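Local coordinates for putative DNA protection protein (Streptomyces coelicolor, PDB 4CYB) that binds iron and probably oxidises it, as a ferritin-like protein of the Dps family, in a twelve-subunit assembly, at residues Q4-V9 with P90-E95; T35-D40 with E95-P100. All coordinates share one frame; numbering follows the deposited sequence.

Contact 1 of 2, residues Q4-V9 with P90-E95; sequences QEFGTV and PRHVAE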
loop_
_atom_site.group_PDB
_atom_site.type_symbol
_atom_site.label_atom_id
_atom_site.label_comp_id
_atom_site.label_asym_id
_atom_site.label_seq_id
_atom_site.Cartn_x
_atom_site.Cartn_y
_atom_site.Cartn_z
ATOM N N GLN J 4 -4.980 21.630 -37.017
ATOM C CA GLN J 4 -5.676 22.713 -36.321
ATOM C C GLN J 4 -4.639 23.751 -35.969
ATOM O O GLN J 4 -3.605 23.394 -35.401
ATOM C CB GLN J 4 -6.403 22.199 -35.050
ATOM C CG GLN J 4 -7.098 23.349 -34.261
ATOM C CD GLN J 4 -7.894 22.872 -33.068
ATOM O OE1 GLN J 4 -7.965 21.681 -32.783
ATOM N NE2 GLN J 4 -8.487 23.795 -32.350
ATOM N N GLU J 5 -4.897 25.024 -36.284
ATOM C CA GLU J 5 -3.973 26.098 -35.982
ATOM C C GLU J 5 -4.030 26.444 -34.533
ATOM O O GLU J 5 -5.117 26.419 -33.928
ATOM C CB GLU J 5 -4.314 27.404 -36.785
ATOM C CG GLU J 5 -4.189 27.245 -38.314
ATOM C CD GLU J 5 -2.751 27.174 -38.837
ATOM O OE1 GLU J 5 -1.842 27.840 -38.265
ATOM O OE2 GLU J 5 -2.520 26.457 -39.849
ATOM N N PHE J 6 -2.869 26.806 -33.985
ATOM C CA PHE J 6 -2.838 27.373 -32.657
ATOM C C PHE J 6 -3.723 28.646 -32.614
ATOM O O PHE J 6 -3.810 29.372 -33.627
ATOM C CB PHE J 6 -1.387 27.656 -32.189
ATOM C CG PHE J 6 -1.323 28.170 -30.780
ATOM C CD1 PHE J 6 -1.496 29.549 -30.510
ATOM C CD2 PHE J 6 -1.146 27.281 -29.699
ATOM C CE1 PHE J 6 -1.495 30.000 -29.207
ATOM C CE2 PHE J 6 -1.154 27.731 -28.402
ATOM C CZ PHE J 6 -1.302 29.100 -28.139
ATOM N N GLY J 7 -4.364 28.899 -31.484
ATOM C CA GLY J 7 -5.243 30.068 -31.298
ATOM C C GLY J 7 -6.621 29.973 -31.944
ATOM O O GLY J 7 -7.313 30.988 -32.041
ATOM N N THR J 8 -7.029 28.767 -32.367
ATOM C CA THR J 8 -8.413 28.495 -32.792
ATOM C C THR J 8 -9.107 27.502 -31.854
ATOM O O THR J 8 -8.432 26.801 -31.089
ATOM C CB THR J 8 -8.466 27.877 -34.208
ATOM O OG1 THR J 8 -7.871 26.574 -34.205
ATOM C CG2 THR J 8 -7.756 28.771 -35.245
ATOM N N VAL J 9 -10.436 27.405 -31.943
ATOM C CA VAL J 9 -11.176 26.324 -31.269
ATOM C C VAL J 9 -11.961 25.541 -32.329
ATOM O O VAL J 9 -12.373 26.110 -33.402
ATOM C CB VAL J 9 -12.107 26.839 -30.141
ATOM C CG1 VAL J 9 -11.327 27.460 -28.996
ATOM C CG2 VAL J 9 -13.176 27.817 -30.691
ATOM N N PRO J 90 8.550 24.654 -25.478
ATOM C CA PRO J 90 8.950 25.814 -24.653
ATOM C C PRO J 90 9.341 27.091 -25.459
ATOM O O PRO J 90 9.312 28.215 -24.905
ATOM C CB PRO J 90 10.178 25.311 -23.878
ATOM C CG PRO J 90 10.695 24.153 -24.671
ATOM C CD PRO J 90 9.491 23.508 -25.328
ATOM N N ARG J 91 9.681 26.933 -26.734
ATOM C CA ARG J 91 10.006 28.117 -27.539
ATOM C C ARG J 91 8.765 28.919 -27.846
ATOM O O ARG J 91 8.854 30.149 -28.045
ATOM C CB ARG J 91 10.764 27.704 -28.813
ATOM C CG ARG J 91 12.230 27.331 -28.443
ATOM C CD ARG J 91 12.942 26.493 -29.530
ATOM N NE ARG J 91 12.416 25.121 -29.518
ATOM C CZ ARG J 91 13.055 24.038 -29.984
ATOM N NH1 ARG J 91 14.233 24.161 -30.545
ATOM N NH2 ARG J 91 12.466 22.841 -29.942
ATOM N N HIS J 92 7.609 28.246 -27.884
ATOM C CA HIS J 92 6.337 28.970 -27.941
ATOM C C HIS J 92 5.968 29.591 -26.615
ATOM O O HIS J 92 5.537 30.751 -26.549
ATOM C CB HIS J 92 5.242 28.060 -28.510
ATOM C CG HIS J 92 4.004 28.801 -28.969
ATOM N ND1 HIS J 92 2.826 28.179 -29.197
ATOM C CD2 HIS J 92 3.785 30.165 -29.202
ATOM C CE1 HIS J 92 1.917 29.080 -29.604
ATOM N NE2 HIS J 92 2.499 30.301 -29.597
ATOM N N VAL J 93 6.128 28.831 -25.509
ATOM C CA VAL J 93 5.914 29.381 -24.164
ATOM C C VAL J 93 6.628 30.733 -23.994
ATOM O O VAL J 93 6.043 31.673 -23.472
ATOM C CB VAL J 93 6.399 28.352 -23.082
ATOM C CG1 VAL J 93 6.606 28.995 -21.689
ATOM C CG2 VAL J 93 5.400 27.166 -23.007
ATOM N N ALA J 94 7.882 30.778 -24.480
ATOM C CA ALA J 94 8.780 31.967 -24.440
ATOM C C ALA J 94 8.131 33.197 -25.045
ATOM O O ALA J 94 8.296 34.313 -24.555
ATOM C CB ALA J 94 10.113 31.659 -25.141
ATOM N N GLU J 95 7.329 32.973 -26.074
ATOM C CA GLU J 95 6.704 34.055 -26.804
ATOM C C GLU J 95 5.431 34.558 -26.165
ATOM O O GLU J 95 4.976 35.651 -26.519
ATOM C CB GLU J 95 6.424 33.659 -28.244
ATOM C CG GLU J 95 7.689 33.301 -29.012
ATOM C CD GLU J 95 7.357 32.572 -30.299
ATOM O OE1 GLU J 95 6.200 32.113 -30.455
ATOM O OE2 GLU J 95 8.247 32.401 -31.157
#
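Phe6 and His92 meet ring to ring in an edge-to-face (T-shaped) aromatic pair, and the contact rests on these two residues. The imidazole arrives edge first: CE1 of His92 sits 3.3 Å above the plane of the Phe6 ring, over its centre, and is 3.5 Å from Phe6 CZ. The ring planes stand at 72° and their centroids lie 4.4 Å apart. CE1, the carbon between two nitrogens, carries the most polarised C-H of a histidine and suits the electron-rich face of a phenyl ring. In each residue CG is anti to the backbone N, chi1 -177° in Phe6 and -164° in His92, which sends the rings toward each other from opposite directions. Replacing Phe6 by an alanine would take away the phenyl face, and the edge of His92 would probably be left without its aromatic partner, with a gap between loop and helix. Phe6 is held on a type II turn from Glu5 to Thr8, where Gly7 takes the positive phi and Thr8 OG1 donates to Glu5 O at 2.8 Å; Phe6 also touches Asn29 of helix 18-48. Together these contacts fasten the N-terminal tail of a Dps subunit to the short helix 90-96, which lies in the connection between helices 54-81 and 109-136 of the ferritin-like four-helix bundle.

Contact 2 of 2, residues T35-D40 with E95-P100; sequences TRILHD and EITTVP
Thr97 OG1 is gripped from two sides of the sequence: it accepts the backbone N-H of Val99, with Val99 N 3.0 Å from Thr97 OG1 and a nearly straight angle of 166°, and it is also hydrogen-bonded to Asp34 OD1 on helix 18-48. The bond to Val99 closes an ST turn. Threonine suits the place because its hydroxyl ties the turn while its carbons remain available for packing. With OG1 anti to the backbone N (chi1 -176°), the oxygen is placed both for the turn and against the helix.

Ile37 supplies the opposing surface, dividing its two branches between the turn residues. CG1 lies against the threonine, 3.6 Å from Thr97 OG1 and 3.9 Å from Thr97 CG2, the two side chains crossing at about a right angle. The CG1-OG1 approach is a plain van der Waals contact; the oxygen's polar partners are Val99 N and Asp34 OD1. The other branch turns to the valine, where Ile37 CG2 meets Val99 CG1 at 3.6 Å as the side chains slide past one another in opposite directions. Beta-branched residues suit both sides, for each offers two arms close to the backbone, and Ile37 and Val99 are buried.

Asp34 OD1 also takes the N-H of Thr98, so a single carboxylate oxygen holds the turn to the helix beside the apolar patch. Ile37 also touches Val93 of helix 90-96 and Arg91 of a second subunit. Thus the segment leaving helix 90-96 lies along helix 18-48, whose neighbouring residues face the rest of the bundle: Thr35 and His39 pack on helix 54-81, and Leu38 on helix 109-136.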
loop_
_atom_site.group_PDB
_atom_site.type_symbol
_atom_site.label_atom_id
_atom_site.label_comp_id
_atom_site.label_asym_id
_atom_site.label_seq_id
_atom_site.Cartn_x
_atom_site.Cartn_y
_atom_site.Cartn_z
ATOM N N THR J 35 3.015 29.398 -15.932
ATOM C CA THR J 35 3.159 28.275 -15.026
ATOM C C THR J 35 4.265 27.336 -15.547
ATOM O O THR J 35 5.021 26.772 -14.743
ATOM C CB THR J 35 1.850 27.489 -14.904
ATOM O OG1 THR J 35 0.832 28.329 -14.337
ATOM C CG2 THR J 35 2.047 26.263 -13.948
ATOM N N ARG J 36 4.351 27.147 -16.850
ATOM C CA ARG J 36 5.551 26.447 -17.410
ATOM C C ARG J 36 6.893 27.056 -16.978
ATOM O O ARG J 36 7.812 26.337 -16.543
ATOM C CB ARG J 36 5.490 26.323 -18.929
ATOM C CG ARG J 36 4.327 25.492 -19.436
ATOM C CD ARG J 36 4.782 24.051 -19.539
ATOM N NE ARG J 36 5.895 23.855 -20.462
ATOM C CZ ARG J 36 5.732 23.742 -21.783
ATOM N NH1 ARG J 36 4.508 23.849 -22.312
ATOM N NH2 ARG J 36 6.795 23.592 -22.577
ATOM N N ILE J 37 6.998 28.403 -17.000
ATOM C CA ILE J 37 8.262 29.025 -16.564
ATOM C C ILE J 37 8.454 28.797 -15.042
ATOM O O ILE J 37 9.552 28.535 -14.590
ATOM C CB ILE J 37 8.211 30.567 -16.840
ATOM C CG1 ILE J 37 7.969 30.786 -18.344
ATOM C CG2 ILE J 37 9.486 31.248 -16.327
ATOM C CD1 ILE J 37 9.095 30.234 -19.202
ATOM N N LEU J 38 7.379 28.895 -14.273
ATOM C CA LEU J 38 7.448 28.780 -12.820
ATOM C C LEU J 38 7.835 27.347 -12.416
ATOM O O LEU J 38 8.688 27.166 -11.547
ATOM C CB LEU J 38 6.129 29.210 -12.164
ATOM C CG LEU J 38 6.172 29.075 -10.636
ATOM C CD1 LEU J 38 7.402 29.785 -10.054
ATOM C CD2 LEU J 38 4.864 29.680 -10.068
ATOM N N HIS J 39 7.309 26.365 -13.147
ATOM C CA HIS J 39 7.727 24.962 -12.873
ATOM C C HIS J 39 9.245 24.848 -13.060
ATOM O O HIS J 39 9.968 24.271 -12.248
ATOM C CB HIS J 39 7.011 23.989 -13.839
ATOM C CG HIS J 39 7.641 22.607 -13.809
ATOM N ND1 HIS J 39 7.378 21.695 -12.822
ATOM C CD2 HIS J 39 8.646 22.090 -14.565
ATOM C CE1 HIS J 39 8.164 20.582 -13.021
ATOM N NE2 HIS J 39 8.920 20.820 -14.084
ATOM N N ASP J 40 9.728 25.348 -14.195
ATOM C CA ASP J 40 11.128 25.263 -14.530
ATOM C C ASP J 40 11.994 26.115 -13.592
ATOM O O ASP J 40 13.119 25.751 -13.307
ATOM C CB ASP J 40 11.332 25.641 -16.002
ATOM C CG ASP J 40 10.869 24.494 -16.959
ATOM O OD1 ASP J 40 10.539 23.338 -16.488
ATOM O OD2 ASP J 40 10.833 24.737 -18.196
ATOM N N GLU J 95 7.329 32.973 -26.074
ATOM C CA GLU J 95 6.704 34.055 -26.804
ATOM C C GLU J 95 5.431 34.558 -26.165
ATOM O O GLU J 95 4.976 35.651 -26.519
ATOM C CB GLU J 95 6.424 33.659 -28.244
ATOM C CG GLU J 95 7.689 33.301 -29.012
ATOM C CD GLU J 95 7.357 32.572 -30.299
ATOM O OE1 GLU J 95 6.200 32.113 -30.455
ATOM O OE2 GLU J 95 8.247 32.401 -31.157
ATOM N N ILE J 96 4.860 33.790 -25.222
ATOM C CA ILE J 96 3.581 34.116 -24.619
ATOM C C ILE J 96 3.763 34.607 -23.166
ATOM O O ILE J 96 3.014 35.520 -22.674
ATOM C CB ILE J 96 2.640 32.866 -24.607
ATOM C CG1 ILE J 96 2.275 32.438 -26.043
ATOM C CG2 ILE J 96 1.375 33.146 -23.742
ATOM C CD1 ILE J 96 1.537 31.090 -26.134
ATOM N N THR J 97 4.739 34.033 -22.449
ATOM C CA THR J 97 4.842 34.316 -20.992
ATOM C C THR J 97 5.274 35.768 -20.741
ATOM O O THR J 97 5.968 36.375 -21.575
ATOM C CB THR J 97 5.877 33.392 -20.308
ATOM O OG1 THR J 97 5.873 33.622 -18.882
ATOM C CG2 THR J 97 7.318 33.614 -20.905
ATOM N N THR J 98 4.884 36.325 -19.602
ATOM C CA THR J 98 5.530 37.548 -19.189
ATOM C C THR J 98 6.421 37.378 -17.935
ATOM O O THR J 98 6.861 38.354 -17.338
ATOM C CB THR J 98 4.491 38.658 -18.949
ATOM O OG1 THR J 98 3.526 38.214 -18.014
ATOM C CG2 THR J 98 3.790 39.080 -20.288
ATOM N N VAL J 99 6.705 36.135 -17.528
ATOM C CA VAL J 99 7.634 35.921 -16.424
ATOM C C VAL J 99 9.055 36.098 -16.963
ATOM O O VAL J 99 9.452 35.371 -17.864
ATOM C CB VAL J 99 7.505 34.466 -15.814
ATOM C CG1 VAL J 99 8.480 34.289 -14.640
ATOM C CG2 VAL J 99 6.069 34.228 -15.383
ATOM N N PRO J 100 9.854 37.014 -16.357
ATOM C CA PRO J 100 11.194 37.342 -16.868
ATOM C C PRO J 100 12.145 36.142 -16.795
ATOM O O PRO J 100 12.030 35.282 -15.884
ATOM C CB PRO J 100 11.679 38.496 -15.922
ATOM C CG PRO J 100 10.396 39.089 -15.403
ATOM C CD PRO J 100 9.460 37.904 -15.239
#

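In the fold
Contacts 1 and 2 lie with their centres about 14 Å apart and share helix 90-96 and Glu95, contact 1 drawing on His92 and contact 2 on Thr97 and Val99 beyond it. Their segments alternate along the chain: 4-9, 35-40, 90-95, then 95-100. Thus the tail and helix 18-48 both come first and are later met by the connection that leads from helix 54-81 to helix 109-136. Contact 2 is nearer the centre of the chain, about 7 Å from it against 16 Å for contact 1. Val93 touches Arg36 and Ile37, while Phe6 reaches Ile96, so the two adjoin. Both also touch a second subunit, placing this short helix where tail, bundle and dodecamer interface come together.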